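Local coordinates for protein cysteine desulfurase (Fervidobacterium islandicum, PDB 6A6E) that probably removes sulfur from L-cysteine, yielding alanine and an enzyme-bound persulfide, with pyridoxal-5'-phosphate as cofactor, to supply the Suf system for iron-sulfur cluster assembly, at residues A82-K85 with V86-L90. Numbering follows the deposited sequence.
Sequences AREK and VANFL
Glu84 and Asn88 meet one turn apart on the exposed side of helix 70-90, joined through the backbone rather than through their polar ends. Asn88 N donates to Glu84 O at 2.8 Å in a fairly straight bond. The side chain of Asn88 leans back over the same carbonyl, its CG 3.3 Å from Glu84 O, because CG lies beside its own backbone N (chi1 -67°). Glu84 starts with CG anti to N and then bends at chi2 (76°), which brings the carboxylate up to the amide. There OE1 of Glu84 and OD1 of Asn88, two acceptors, stand 3.6 Å apart, and Asn88 ND2 comes no nearer to the carboxylate, so the two groups only lie against each other. Their planes are turned 67° apart. Three more i to i+4 bonds use the remaining carbonyls of 82-85: Val86 N to Ala82 O (3.1 Å), Ala87 N to Arg83 O (2.9 Å) and Phe89 N to Lys85 O (3.0 Å); Leu90 N continues the pattern to Val86 O. Beside them, CG2 of Val86 rests 3.6 Å from Ala82 O, and CB of Ala87 lies close to Arg83 O. Arg83 NH2 turns back to a salt bridge with Glu80 on its own helix, whereas NH1 reaches Glu284 and Ile97 O, and Lys85 NZ pairs with Asp301 of helix 290-306. Val86 and Phe89 pack on Ile300 of that helix, and Val86, Ala87 and Leu90 on Ile97 of strand 97-100. The arrangement is that of a regular amphipathic alpha-helix near its C-terminal end, packed against helix 290-306 and against strand 97-100, outermost in this chain's seven-stranded mixed sheet, in the PLP-binding aminotransferase class-V fold.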
ATOM      1  N   ALA A  82     -14.882   1.513   8.083  1.00 17.05           N
ATOM      2  CA  ALA A  82     -14.501   0.558   7.052  1.00 16.00           C
ATOM      3  C   ALA A  82     -13.977  -0.753   7.659  1.00 15.11           C
ATOM      4  O   ALA A  82     -14.316  -1.828   7.150  1.00 13.92           O
ATOM      5  CB  ALA A  82     -13.506   1.160   6.096  1.00 16.07           C
ATOM      6  N   ARG A  83     -13.166  -0.667   8.717  1.00 14.80           N
ATOM      7  CA  ARG A  83     -12.623  -1.837   9.368  1.00 15.79           C
ATOM      8  C   ARG A  83     -13.781  -2.743   9.825  1.00 18.52           C
ATOM      9  O   ARG A  83     -13.740  -4.003   9.692  1.00 17.45           O
ATOM     10  CB  ARG A  83     -11.744  -1.467  10.576  1.00 16.06           C
ATOM     11  CG  ARG A  83     -10.949  -2.645  11.142  1.00 16.41           C
ATOM     12  CD  ARG A  83     -10.267  -2.352  12.482  1.00 16.30           C
ATOM     13  NE  ARG A  83      -9.439  -1.139  12.428  1.00 18.78           N
ATOM     14  CZ  ARG A  83      -8.240  -1.020  11.846  1.00 17.39           C
ATOM     15  NH1 ARG A  83      -7.648  -2.057  11.231  1.00 17.04           N
ATOM     16  NH2 ARG A  83      -7.612   0.145  11.876  1.00 17.70           N
ATOM     17  N   GLU A  84     -14.808  -2.092  10.369  1.00 19.51           N
ATOM     18  CA  GLU A  84     -15.984  -2.819  10.857  1.00 21.99           C
ATOM     19  C   GLU A  84     -16.793  -3.517   9.739  1.00 18.25           C
ATOM     20  O   GLU A  84     -17.280  -4.658   9.894  1.00 16.13           O
ATOM     21  CB  GLU A  84     -16.805  -1.869  11.748  1.00 26.88           C
ATOM     22  CG  GLU A  84     -18.192  -2.386  12.176  1.00 37.69           C
ATOM     23  CD  GLU A  84     -18.203  -3.467  13.290  1.00 50.69           C
ATOM     24  OE1 GLU A  84     -19.307  -3.686  13.877  1.00 60.90           O
ATOM     25  OE2 GLU A  84     -17.153  -4.102  13.587  1.00 53.97           O
ATOM     26  N   LYS A  85     -16.951  -2.852   8.618  1.00 15.99           N
ATOM     27  CA  LYS A  85     -17.613  -3.488   7.470  1.00 18.02           C
ATOM     28  C   LYS A  85     -16.867  -4.737   7.006  1.00 17.83           C
ATOM     29  O   LYS A  85     -17.502  -5.745   6.675  1.00 18.71           O
ATOM     30  CB  LYS A  85     -17.749  -2.535   6.310  1.00 17.64           C
ATOM     31  CG  LYS A  85     -18.559  -1.306   6.626  1.00 16.93           C
ATOM     32  CD  LYS A  85     -18.510  -0.326   5.449  1.00 17.93           C
ATOM     33  CE  LYS A  85     -19.160   1.034   5.791  1.00 17.51           C
ATOM     34  NZ  LYS A  85     -19.188   1.991   4.676  1.00 17.04           N
ATOM     35  N   VAL A  86     -15.529  -4.697   7.046  1.00 15.72           N
ATOM     36  CA  VAL A  86     -14.730  -5.841   6.629  1.00 16.08           C
ATOM     37  C   VAL A  86     -14.886  -6.964   7.700  1.00 16.55           C
ATOM     38  O   VAL A  86     -15.012  -8.145   7.371  1.00 13.97           O
ATOM     39  CB  VAL A  86     -13.240  -5.460   6.416  1.00 15.58           C
ATOM     40  CG1 VAL A  86     -12.379  -6.680   6.317  1.00 15.75           C
ATOM     41  CG2 VAL A  86     -13.081  -4.547   5.201  1.00 15.32           C
ATOM     42  N   ALA A  87     -14.825  -6.593   8.967  1.00 15.88           N
ATOM     43  CA  ALA A  87     -14.983  -7.558  10.042  1.00 17.07           C
ATOM     44  C   ALA A  87     -16.376  -8.219   9.912  1.00 18.89           C
ATOM     45  O   ALA A  87     -16.468  -9.425   9.998  1.00 19.25           O
ATOM     46  CB  ALA A  87     -14.823  -6.884  11.425  1.00 17.24           C
ATOM     47  N   ASN A  88     -17.426  -7.451   9.658  1.00 18.91           N
ATOM     48  CA  ASN A  88     -18.768  -8.075   9.560  1.00 23.22           C
ATOM     49  C   ASN A  88     -18.831  -8.982   8.338  1.00 22.65           C
ATOM     50  O   ASN A  88     -19.433 -10.007   8.385  1.00 19.57           O
ATOM     51  CB  ASN A  88     -19.905  -7.063   9.447  1.00 24.55           C
ATOM     52  CG  ASN A  88     -20.093  -6.219  10.738  1.00 29.60           C
ATOM     53  OD1 ASN A  88     -19.591  -6.563  11.812  1.00 29.85           O
ATOM     54  ND2 ASN A  88     -20.784  -5.091  10.604  1.00 30.92           N
ATOM     55  N   PHE A  89     -18.179  -8.602   7.251  1.00 21.76           N
ATOM     56  CA  PHE A  89     -18.181  -9.424   6.038  1.00 22.04           C
ATOM     57  C   PHE A  89     -17.539 -10.788   6.228  1.00 20.04           C
ATOM     58  O   PHE A  89     -17.906 -11.744   5.515  1.00 18.90           O
ATOM     59  CB  PHE A  89     -17.391  -8.680   4.977  1.00 22.60           C
ATOM     60  CG  PHE A  89     -17.442  -9.299   3.617  1.00 22.99           C
ATOM     61  CD1 PHE A  89     -18.618  -9.305   2.899  1.00 22.73           C
ATOM     62  CD2 PHE A  89     -16.288  -9.789   3.022  1.00 25.52           C
ATOM     63  CE1 PHE A  89     -18.656  -9.847   1.636  1.00 26.70           C
ATOM     64  CE2 PHE A  89     -16.314 -10.270   1.716  1.00 23.77           C
ATOM     65  CZ  PHE A  89     -17.498 -10.303   1.030  1.00 23.12           C
ATOM     66  N   LEU A  90     -16.525 -10.871   7.116  1.00 18.80           N
ATOM     67  CA  LEU A  90     -15.825 -12.138   7.362  1.00 18.54           C
ATOM     68  C   LEU A  90     -16.300 -12.836   8.666  1.00 19.08           C
ATOM     69  O   LEU A  90     -15.768 -13.846   9.063  1.00 18.28           O
ATOM     70  CB  LEU A  90     -14.350 -11.917   7.503  1.00 18.71           C
ATOM     71  CG  LEU A  90     -13.624 -11.354   6.241  1.00 19.78           C
ATOM     72  CD1 LEU A  90     -12.173 -11.203   6.584  1.00 19.05           C
ATOM     73  CD2 LEU A  90     -13.708 -12.228   4.986  1.00 19.57           C
TER